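Local coordinates for protein folylpolyglutamate synthase (FolC) (Helicobacter pylori, PDB 6K8C) that probably uses ATP to add glutamate to dihydropteroate, giving dihydrofolate, and then to extend reduced folates into folylpolyglutamates, at residues Y230-L236 / L263-L269; G62-T66 / L77-S81; N313-D317 / R343-K349. One frame throughout, in Å; residues are numbered along the deposited sequence.

Contact 1. Residues Y230-L236 / L263-L269; sequences YIERYHL and LKNLKPL
With CG anti to the backbone N (chi1 169°), the Tyr230 ring leaves helix 225-234 to meet Leu266 and Lys267, whereas Tyr234, one turn later with chi1 at -68°, has its CG anti to the carbonyl carbon and lays its ring against Pro268. Tyrosine suits the first position because it offers both a flat face and a distant hydroxyl. Leu266 CD2 sits over one face of the Tyr230 ring, 3.9 Å from its centroid in a CH-pi contact, the two side chains crossing at about a right angle. At the end of the same ring, Tyr230 OH donates to Lys267 O at 2.7 Å, gripping a backbone that belongs to no regular helix or strand. The Tyr234 ring is clasped from both sides: Pro268 CB makes a CH-pi contact 3.9 Å from its centroid, and Arg233 CG covers the opposite face.

Both tyrosines project from the last turns of the helix, which closes in a Schellman motif: His235 takes a positive phi and Leu236 N bonds back to Ile231 O at 3.0 Å. The side chain of Leu236 then reaches across, its CD2 3.4 Å from Leu269 O. The opposing segment leads toward strand 276-279 of the second sheet, and its Leu269 also rests on helix 58-70.

Nearer the surface, water 1 lies 2.6 Å from Leu266 O and is also near Lys264 O, while Tyr234 OH approaches it at 3.1 Å. Arg233, its chain bent at chi3, reaches this water weakly through NH2, and the same nitrogen makes a weak 3.4 Å bond to Leu263 O, which lies at the edge of the guanidinium.

Contact 2. Residues G62-T66 / L77-S81; sequences GRFLT and LHFTS
This is a buried helix-on-sheet contact in the P-loop (Mur ligase middle) domain, where His78 of strand 76-79 points at helix 58-70 and is held there by Arg63, Gly62 and Thr66. The axes of segments 62-66 and 77-79 approach to 8.9 Å and run antiparallel, 176° apart. Arg63 NE donates to His78 ND1 at 2.8 Å, and with an N-H...N angle of 169° the bond is nearly straight. Arg63 NE lies in the imidazole plane and His78 ND1 in the guanidinium plane, although the two planes stand almost perpendicular. To present NE in this way the arginine folds back on itself, with bends at chi2 and chi3.

Such antiparallel packing fits a beta-alpha-beta crossover: strand 48-53 runs into the P-loop and helix 58-70, and the chain returns as strand 76-79, parallel to the first, with strand 138-142 between them. His78, pointing from the strand at the helix, fills the layer between helix and sheet.

Glycine fits at position 62 because it has no side chain, so one face of the imidazole can settle on bare backbone, with Gly62 C 3.4 Å above the ring plane. Thr80 CG2, from the loop just after the strand, lies over the opposite face, which leaves the ring sandwiched. Thr66 completes the surround: OG1 stands anti to its carbonyl carbon (chi1 -62°), 3.4 Å from His78 CB. The same hydroxyl donates to Gly62 O at 2.8 Å, while Thr66 N bonds that oxygen from the other face of its carbonyl plane at 2.9 Å. Arg63 also makes a cation-pi contact with Phe92, from the strand whose backbone pairs with His78.

Contact 3. Residues N313-D317 / R343-K349; sequences NCYQD and RVIKLEK
Two backbone hydrogen bonds join Cys314 and Gln316 to Ile345 and Arg343. Ile345 N donates to Cys314 O at 2.8 Å, almost straight at 175° and in the carbonyl plane; Gln316 N donates to Arg343 O, also at 2.8 Å but more bent. They flank Tyr315 and Val344, which form a single beta bridge with the bonding pattern of a non-hydrogen-bonded antiparallel pair. The bridge lies in the glutamate ligase domain, linking the loop beyond strand 308-312 with the approach to helix 347-357, whose N-cap is Lys346.

Water 2 adds a third link, donating to Asn313 OD1 at 2.9 Å and to Ile345 O at 2.7 Å. The Asn313 oxygen also accepts from Cys314 N, and its ND2 bonds Leu337 O, so both ends of the amide are engaged and its rotation is fixed. Asparagine suits this buried place because it can satisfy a donor and an acceptor of the main chain at once.

Val344 and Ile345 bring branched, apolar groups: Val344 CG2 lies beside Tyr315 CE1, and Ile345 CG2 lies 3.9 Å from Cys314 SG. On the more exposed side Arg343, bent at chi2 and chi3, folds its guanidinium over Gln316 so that Gln316 CB lies against one face, 3.2 Å from Arg343 NH2. Asp317 sits near the same group as an opposite charge, beyond salt-bridge distance. The Gln316 chain turns at chi2 (-86°) to cross Ile345 at about a right angle. Its buried NE2, which has no polar partner, rests 3.3 Å from Ile345 CG1 and 3.6 Å from Lys349 CD.

How the contacts relate
From the N terminus the three contacts follow in series, none enclosing or crossing another. Contact 2 comes first, closing the short connection from helix 58-70 to strand 76-79 in the P-loop (Mur ligase middle) domain. Contact 1 then closes the excursion through helix 241-254, bringing the end of helix 225-234 against the loop that leads to the second sheet. Contact 3 closes the loop holding helix 320-327 and strand 331-336 inside the glutamate ligase domain. Contacts 1 and 2 touch: Phe64 CE1 lies 3.4 Å from Leu269 CB and 3.5 Å from Tyr230 OH. Contact 3 stays apart, its nearest atoms about 11 Å from contact 2 and about 20 Å from contact 1.

Contact 1. Residues Y230-L236 / L263-L269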
loop_
_atom_site.group_PDB
_atom_site.type_symbol
_atom_site.label_atom_id
_atom_site.label_comp_id
_atom_site.label_asym_id
_atom_site.label_seq_id
_atom_site.Cartn_x
_atom_site.Cartn_y
_atom_site.Cartn_z
ATOM N N TYR A 230 -18.030 -12.934 1.427
ATOM C CA TYR A 230 -17.717 -11.582 1.880
ATOM C C TYR A 230 -17.467 -10.653 0.700
ATOM O O TYR A 230 -17.981 -9.529 0.659
ATOM C CB TYR A 230 -16.506 -11.621 2.814
ATOM C CG TYR A 230 -15.920 -10.261 3.131
ATOM C CD1 TYR A 230 -16.443 -9.479 4.150
ATOM C CD2 TYR A 230 -14.845 -9.762 2.408
ATOM C CE1 TYR A 230 -15.906 -8.228 4.444
ATOM C CE2 TYR A 230 -14.299 -8.522 2.697
ATOM C CZ TYR A 230 -14.837 -7.756 3.706
ATOM O OH TYR A 230 -14.288 -6.519 3.990
ATOM N N ILE A 231 -16.689 -11.114 -0.282
ATOM C CA ILE A 231 -16.367 -10.273 -1.432
ATOM C C ILE A 231 -17.624 -9.944 -2.234
ATOM O O ILE A 231 -17.828 -8.798 -2.652
ATOM C CB ILE A 231 -15.297 -10.949 -2.310
ATOM C CG1 ILE A 231 -13.967 -11.068 -1.556
ATOM C CG2 ILE A 231 -15.090 -10.162 -3.590
ATOM C CD1 ILE A 231 -13.295 -9.734 -1.272
ATOM N N GLU A 232 -18.486 -10.938 -2.465
ATOM C CA GLU A 232 -19.683 -10.690 -3.268
ATOM C C GLU A 232 -20.679 -9.806 -2.523
ATOM O O GLU A 232 -21.309 -8.927 -3.122
ATOM C CB GLU A 232 -20.353 -12.010 -3.665
ATOM C CG GLU A 232 -19.472 -13.070 -4.346
ATOM C CD GLU A 232 -18.266 -12.515 -5.096
ATOM O OE1 GLU A 232 -17.134 -12.975 -4.811
ATOM O OE2 GLU A 232 -18.444 -11.649 -5.981
ATOM N N ARG A 233 -20.831 -10.029 -1.217
ATOM C CA ARG A 233 -21.801 -9.283 -0.422
ATOM C C ARG A 233 -21.541 -7.780 -0.460
ATOM O O ARG A 233 -22.485 -6.985 -0.396
ATOM C CB ARG A 233 -21.781 -9.819 1.010
ATOM C CG ARG A 233 -22.248 -8.880 2.103
ATOM C CD ARG A 233 -21.802 -9.416 3.456
ATOM N NE ARG A 233 -21.737 -10.877 3.450
ATOM C CZ ARG A 233 -20.877 -11.597 4.165
ATOM N NH1 ARG A 233 -20.899 -12.921 4.085
ATOM N NH2 ARG A 233 -19.991 -11.000 4.955
ATOM N N TYR A 234 -20.282 -7.367 -0.601
ATOM C CA TYR A 234 -19.921 -5.955 -0.602
ATOM C C TYR A 234 -19.408 -5.468 -1.952
ATOM O O TYR A 234 -18.959 -4.317 -2.052
ATOM C CB TYR A 234 -18.883 -5.678 0.488
ATOM C CG TYR A 234 -19.445 -5.825 1.880
ATOM C CD1 TYR A 234 -20.544 -5.074 2.282
ATOM C CD2 TYR A 234 -18.890 -6.720 2.789
ATOM C CE1 TYR A 234 -21.071 -5.203 3.546
ATOM C CE2 TYR A 234 -19.411 -6.857 4.060
ATOM C CZ TYR A 234 -20.502 -6.094 4.435
ATOM O OH TYR A 234 -21.034 -6.218 5.698
ATOM N N HIS A 235 -19.475 -6.306 -2.992
ATOM C CA HIS A 235 -19.010 -5.938 -4.330
ATOM C C HIS A 235 -17.575 -5.409 -4.293
ATOM O O HIS A 235 -17.247 -4.375 -4.882
ATOM C CB HIS A 235 -19.963 -4.932 -4.977
ATOM C CG HIS A 235 -21.385 -5.404 -5.040
ATOM N ND1 HIS A 235 -22.462 -4.544 -4.977
ATOM C CD2 HIS A 235 -21.907 -6.649 -5.155
ATOM C CE1 HIS A 235 -23.584 -5.239 -5.055
ATOM N NE2 HIS A 235 -23.275 -6.520 -5.162
ATOM N N LEU A 236 -16.710 -6.135 -3.584
ATOM C CA LEU A 236 -15.306 -5.770 -3.419
ATOM C C LEU A 236 -14.406 -6.426 -4.453
ATOM O O LEU A 236 -13.312 -6.881 -4.108
ATOM C CB LEU A 236 -14.842 -6.117 -2.006
ATOM C CG LEU A 236 -15.466 -5.353 -0.837
ATOM C CD1 LEU A 236 -15.107 -6.003 0.491
ATOM C CD2 LEU A 236 -15.043 -3.890 -0.851
ATOM N N LEU A 263 -15.595 -13.558 9.512
ATOM C CA LEU A 263 -15.985 -12.905 8.270
ATOM C C LEU A 263 -17.431 -12.430 8.275
ATOM O O LEU A 263 -17.776 -11.536 7.496
ATOM C CB LEU A 263 -15.766 -13.846 7.086
ATOM C CG LEU A 263 -14.305 -14.201 6.827
ATOM C CD1 LEU A 263 -14.165 -14.922 5.504
ATOM C CD2 LEU A 263 -13.437 -12.947 6.875
ATOM N N LYS A 264 -18.281 -13.000 9.132
ATOM C CA LYS A 264 -19.700 -12.663 9.092
ATOM C C LYS A 264 -19.932 -11.195 9.421
ATOM O O LYS A 264 -20.773 -10.538 8.797
ATOM C CB LYS A 264 -20.481 -13.562 10.051
ATOM C CG LYS A 264 -21.387 -14.559 9.345
ATOM C CD LYS A 264 -21.637 -15.793 10.197
ATOM C CE LYS A 264 -22.110 -16.959 9.342
ATOM N NZ LYS A 264 -21.938 -18.267 10.036
ATOM N N ASN A 265 -19.188 -10.657 10.385
ATOM C CA ASN A 265 -19.337 -9.268 10.797
ATOM C C ASN A 265 -18.166 -8.393 10.369
ATOM O O ASN A 265 -18.047 -7.261 10.846
ATOM C CB ASN A 265 -19.526 -9.185 12.312
ATOM C CG ASN A 265 -20.696 -10.013 12.794
ATOM O OD1 ASN A 265 -21.723 -10.107 12.122
ATOM N ND2 ASN A 265 -20.547 -10.626 13.963
ATOM N N LEU A 266 -17.295 -8.885 9.492
ATOM C CA LEU A 266 -16.212 -8.053 8.985
ATOM C C LEU A 266 -16.793 -6.914 8.159
ATOM O O LEU A 266 -17.623 -7.138 7.274
ATOM C CB LEU A 266 -15.246 -8.887 8.143
ATOM C CG LEU A 266 -14.025 -8.161 7.572
ATOM C CD1 LEU A 266 -13.154 -7.609 8.692
ATOM C CD2 LEU A 266 -13.215 -9.085 6.667
ATOM N N LYS A 267 -16.375 -5.687 8.467
ATOM C CA LYS A 267 -16.852 -4.531 7.734
ATOM C C LYS A 267 -16.254 -4.524 6.329
ATOM O O LYS A 267 -15.211 -5.135 6.084
ATOM C CB LYS A 267 -16.493 -3.242 8.478
ATOM C CG LYS A 267 -15.005 -2.923 8.482
ATOM C CD LYS A 267 -14.736 -1.488 8.928
ATOM C CE LYS A 267 -15.148 -1.280 10.369
ATOM N NZ LYS A 267 -14.859 0.113 10.830
ATOM N N PRO A 268 -16.912 -3.859 5.378
ATOM C CA PRO A 268 -16.359 -3.793 4.019
ATOM C C PRO A 268 -15.034 -3.048 3.999
ATOM O O PRO A 268 -14.880 -1.998 4.627
ATOM C CB PRO A 268 -17.439 -3.043 3.230
ATOM C CG PRO A 268 -18.242 -2.320 4.258
ATOM C CD PRO A 268 -18.219 -3.191 5.478
ATOM N N LEU A 269 -14.069 -3.603 3.264
ATOM C CA LEU A 269 -12.754 -2.984 3.167
ATOM C C LEU A 269 -12.824 -1.721 2.323
ATOM O O LEU A 269 -13.345 -1.732 1.204
ATOM C CB LEU A 269 -11.735 -3.953 2.563
ATOM C CG LEU A 269 -10.382 -3.298 2.257
ATOM C CD1 LEU A 269 -9.721 -2.825 3.547
ATOM C CD2 LEU A 269 -9.454 -4.229 1.485
HETATM O O HOH W 1 -19.544 -8.767 6.782
#

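Contact 2. Residues G62-T66 / L77-S81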
loop_
_atom_site.group_PDB
_atom_site.type_symbol
_atom_site.label_atom_id
_atom_site.label_comp_id
_atom_site.label_asym_id
_atom_site.label_seq_id
_atom_site.Cartn_x
_atom_site.Cartn_y
_atom_site.Cartn_z
ATOM N N GLY A 62 -2.635 -6.071 4.475
ATOM C CA GLY A 62 -2.384 -5.521 5.797
ATOM C C GLY A 62 -3.623 -4.924 6.430
ATOM O O GLY A 62 -3.846 -5.067 7.637
ATOM N N ARG A 63 -4.447 -4.242 5.633
ATOM C CA ARG A 63 -5.626 -3.599 6.202
ATOM C C ARG A 63 -6.690 -4.627 6.567
ATOM O O ARG A 63 -7.398 -4.460 7.566
ATOM C CB ARG A 63 -6.181 -2.554 5.230
ATOM C CG ARG A 63 -7.301 -1.677 5.824
ATOM C CD ARG A 63 -6.840 -0.875 7.049
ATOM N NE ARG A 63 -5.716 -0.009 6.715
ATOM C CZ ARG A 63 -5.827 1.183 6.144
ATOM N NH1 ARG A 63 -7.022 1.682 5.855
ATOM N NH2 ARG A 63 -4.738 1.881 5.868
ATOM N N PHE A 64 -6.819 -5.693 5.768
ATOM C CA PHE A 64 -7.726 -6.787 6.114
ATOM C C PHE A 64 -7.347 -7.397 7.456
ATOM O O PHE A 64 -8.202 -7.608 8.325
ATOM C CB PHE A 64 -7.695 -7.869 5.027
ATOM C CG PHE A 64 -8.733 -7.706 3.955
ATOM C CD1 PHE A 64 -10.034 -7.358 4.267
ATOM C CD2 PHE A 64 -8.404 -7.933 2.624
ATOM C CE1 PHE A 64 -10.989 -7.227 3.266
ATOM C CE2 PHE A 64 -9.352 -7.803 1.619
ATOM C CZ PHE A 64 -10.647 -7.449 1.941
ATOM N N LEU A 65 -6.056 -7.691 7.640
ATOM C CA LEU A 65 -5.585 -8.202 8.924
ATOM C C LEU A 65 -5.877 -7.214 10.048
ATOM O O LEU A 65 -6.351 -7.603 11.123
ATOM C CB LEU A 65 -4.089 -8.505 8.845
ATOM C CG LEU A 65 -3.386 -8.952 10.131
ATOM C CD1 LEU A 65 -4.002 -10.228 10.680
ATOM C CD2 LEU A 65 -1.903 -9.155 9.880
ATOM N N THR A 66 -5.593 -5.926 9.813
ATOM C CA THR A 66 -5.873 -4.882 10.799
ATOM C C THR A 66 -7.347 -4.874 11.201
ATOM O O THR A 66 -7.678 -4.754 12.387
ATOM C CB THR A 66 -5.467 -3.512 10.235
ATOM O OG1 THR A 66 -4.056 -3.489 9.987
ATOM C CG2 THR A 66 -5.815 -2.382 11.216
ATOM N N LEU A 77 -2.187 -0.486 14.926
ATOM C CA LEU A 77 -1.763 0.552 13.999
ATOM C C LEU A 77 -1.276 -0.096 12.713
ATOM O O LEU A 77 -0.432 -0.996 12.749
ATOM C CB LEU A 77 -0.652 1.423 14.588
ATOM C CG LEU A 77 -0.365 2.650 13.714
ATOM C CD1 LEU A 77 -0.075 3.845 14.599
ATOM C CD2 LEU A 77 0.783 2.418 12.736
ATOM N N HIS A 78 -1.794 0.381 11.584
ATOM C CA HIS A 78 -1.386 -0.084 10.267
ATOM C C HIS A 78 -0.584 1.021 9.594
ATOM O O HIS A 78 -1.121 2.096 9.305
ATOM C CB HIS A 78 -2.595 -0.469 9.417
ATOM C CG HIS A 78 -2.235 -1.074 8.097
ATOM N ND1 HIS A 78 -3.100 -1.093 7.024
ATOM C CD2 HIS A 78 -1.105 -1.692 7.681
ATOM C CE1 HIS A 78 -2.521 -1.704 6.006
ATOM N NE2 HIS A 78 -1.310 -2.078 6.377
ATOM N N PHE A 79 0.690 0.748 9.346
ATOM C CA PHE A 79 1.626 1.705 8.768
ATOM C C PHE A 79 1.834 1.353 7.300
ATOM O O PHE A 79 2.307 0.259 6.994
ATOM C CB PHE A 79 2.948 1.648 9.533
ATOM C CG PHE A 79 4.047 2.486 8.944
ATOM C CD1 PHE A 79 3.914 3.859 8.843
ATOM C CD2 PHE A 79 5.231 1.894 8.527
ATOM C CE1 PHE A 79 4.937 4.627 8.323
ATOM C CE2 PHE A 79 6.259 2.657 8.005
ATOM C CZ PHE A 79 6.112 4.022 7.905
ATOM N N THR A 80 1.485 2.272 6.398
ATOM C CA THR A 80 1.572 2.021 4.962
ATOM C C THR A 80 2.351 3.139 4.281
ATOM O O THR A 80 2.651 4.171 4.879
ATOM C CB THR A 80 0.184 1.907 4.323
ATOM O OG1 THR A 80 -0.520 3.145 4.493
ATOM C CG2 THR A 80 -0.604 0.785 4.968
ATOM N N SER A 81 2.678 2.927 3.007
ATOM C CA SER A 81 3.350 3.956 2.225
ATOM C C SER A 81 3.116 3.669 0.751
ATOM O O SER A 81 2.904 2.509 0.382
ATOM C CB SER A 81 4.854 3.997 2.536
ATOM O OG SER A 81 5.510 2.857 2.019
#

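Contact 3. Residues N313-D317 / R343-K349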
loop_
_atom_site.group_PDB
_atom_site.type_symbol
_atom_site.label_atom_id
_atom_site.label_comp_id
_atom_site.label_asym_id
_atom_site.label_seq_id
_atom_site.Cartn_x
_atom_site.Cartn_y
_atom_site.Cartn_z
ATOM N N ASN A 313 -1.586 7.576 -16.817
ATOM C CA ASN A 313 -0.219 7.279 -17.217
ATOM C C ASN A 313 0.186 6.008 -16.483
ATOM O O ASN A 313 -0.526 5.538 -15.594
ATOM C CB ASN A 313 0.738 8.440 -16.918
ATOM C CG ASN A 313 1.817 8.592 -17.978
ATOM O OD1 ASN A 313 2.150 7.638 -18.685
ATOM N ND2 ASN A 313 2.376 9.791 -18.088
ATOM N N CYS A 314 1.330 5.441 -16.857
ATOM C CA CYS A 314 1.764 4.219 -16.189
ATOM C C CYS A 314 3.277 4.082 -16.273
ATOM O O CYS A 314 3.947 4.757 -17.057
ATOM C CB CYS A 314 1.075 2.988 -16.782
ATOM S SG CYS A 314 1.711 2.495 -18.389
ATOM N N TYR A 315 3.804 3.190 -15.441
ATOM C CA TYR A 315 5.224 2.888 -15.434
ATOM C C TYR A 315 5.566 1.960 -16.600
ATOM O O TYR A 315 4.687 1.358 -17.226
ATOM C CB TYR A 315 5.626 2.263 -14.095
ATOM C CG TYR A 315 5.591 3.239 -12.939
ATOM C CD1 TYR A 315 6.361 4.397 -12.958
ATOM C CD2 TYR A 315 4.775 3.009 -11.833
ATOM C CE1 TYR A 315 6.329 5.297 -11.905
ATOM C CE2 TYR A 315 4.738 3.902 -10.776
ATOM C CZ TYR A 315 5.516 5.042 -10.817
ATOM O OH TYR A 315 5.476 5.932 -9.766
ATOM N N GLN A 316 6.866 1.862 -16.892
ATOM C CA GLN A 316 7.322 1.121 -18.064
ATOM C C GLN A 316 7.194 -0.389 -17.903
ATOM O O GLN A 316 7.198 -1.114 -18.906
ATOM C CB GLN A 316 8.771 1.486 -18.364
ATOM C CG GLN A 316 8.940 2.552 -19.423
ATOM C CD GLN A 316 8.937 1.964 -20.817
ATOM O OE1 GLN A 316 9.917 1.350 -21.243
ATOM N NE2 GLN A 316 7.828 2.135 -21.531
ATOM N N ASP A 317 7.069 -0.874 -16.672
ATOM C CA ASP A 317 7.062 -2.301 -16.390
ATOM C C ASP A 317 5.668 -2.914 -16.427
ATOM O O ASP A 317 5.537 -4.125 -16.218
ATOM C CB ASP A 317 7.688 -2.562 -15.017
ATOM C CG ASP A 317 7.253 -1.536 -13.976
ATOM O OD1 ASP A 317 7.492 -0.321 -14.178
ATOM O OD2 ASP A 317 6.676 -1.945 -12.947
ATOM N N ARG A 343 10.948 6.148 -14.622
ATOM C CA ARG A 343 10.420 4.849 -15.025
ATOM C C ARG A 343 8.991 4.922 -15.562
ATOM O O ARG A 343 8.320 3.888 -15.641
ATOM C CB ARG A 343 10.504 3.853 -13.868
ATOM C CG ARG A 343 11.916 3.351 -13.618
ATOM C CD ARG A 343 12.548 2.778 -14.892
ATOM N NE ARG A 343 11.967 1.501 -15.308
ATOM C CZ ARG A 343 11.683 1.174 -16.566
ATOM N NH1 ARG A 343 11.915 2.031 -17.554
ATOM N NH2 ARG A 343 11.164 -0.016 -16.840
ATOM N N VAL A 344 8.522 6.113 -15.936
ATOM C CA VAL A 344 7.229 6.237 -16.594
ATOM C C VAL A 344 7.358 5.801 -18.050
ATOM O O VAL A 344 8.409 5.973 -18.683
ATOM C CB VAL A 344 6.712 7.684 -16.473
ATOM C CG1 VAL A 344 5.508 7.935 -17.383
ATOM C CG2 VAL A 344 6.365 7.995 -15.024
ATOM N N ILE A 345 6.287 5.201 -18.581
ATOM C CA ILE A 345 6.267 4.822 -19.986
ATOM C C ILE A 345 6.593 6.037 -20.858
ATOM O O ILE A 345 6.230 7.178 -20.543
ATOM C CB ILE A 345 4.904 4.212 -20.366
ATOM C CG1 ILE A 345 4.935 3.630 -21.780
ATOM C CG2 ILE A 345 3.790 5.240 -20.268
ATOM C CD1 ILE A 345 3.878 2.579 -22.022
ATOM N N LYS A 346 7.310 5.792 -21.951
ATOM C CA LYS A 346 7.629 6.864 -22.882
ATOM C C LYS A 346 6.373 7.307 -23.623
ATOM O O LYS A 346 5.519 6.490 -23.978
ATOM C CB LYS A 346 8.707 6.414 -23.869
ATOM C CG LYS A 346 10.136 6.705 -23.405
ATOM C CD LYS A 346 10.209 7.975 -22.556
ATOM C CE LYS A 346 11.649 8.347 -22.220
ATOM N NZ LYS A 346 11.748 9.696 -21.590
ATOM N N LEU A 347 6.273 8.617 -23.857
ATOM C CA LEU A 347 5.030 9.210 -24.340
ATOM C C LEU A 347 4.621 8.640 -25.695
ATOM O O LEU A 347 3.452 8.300 -25.910
ATOM C CB LEU A 347 5.189 10.730 -24.402
ATOM C CG LEU A 347 3.994 11.651 -24.655
ATOM C CD1 LEU A 347 3.797 11.858 -26.146
ATOM C CD2 LEU A 347 2.720 11.131 -23.998
ATOM N N GLU A 348 5.573 8.530 -26.628
ATOM C CA GLU A 348 5.229 8.072 -27.972
ATOM C C GLU A 348 4.872 6.592 -27.991
ATOM O O GLU A 348 4.056 6.164 -28.817
ATOM C CB GLU A 348 6.379 8.359 -28.938
ATOM C CG GLU A 348 6.578 9.838 -29.229
ATOM C CD GLU A 348 5.361 10.469 -29.879
ATOM O OE1 GLU A 348 4.827 9.875 -30.840
ATOM O OE2 GLU A 348 4.938 11.557 -29.426
ATOM N N LYS A 349 5.469 5.795 -27.102
ATOM C CA LYS A 349 5.081 4.393 -26.994
ATOM C C LYS A 349 3.639 4.266 -26.515
ATOM O O LYS A 349 2.855 3.480 -27.060
ATOM C CB LYS A 349 6.035 3.657 -26.053
ATOM C CG LYS A 349 5.716 2.186 -25.865
ATOM C CD LYS A 349 6.645 1.542 -24.848
ATOM C CE LYS A 349 6.140 0.170 -24.428
ATOM N NZ LYS A 349 7.257 -0.761 -24.109
HETATM O O HOH W 2 3.940 8.530 -20.744
#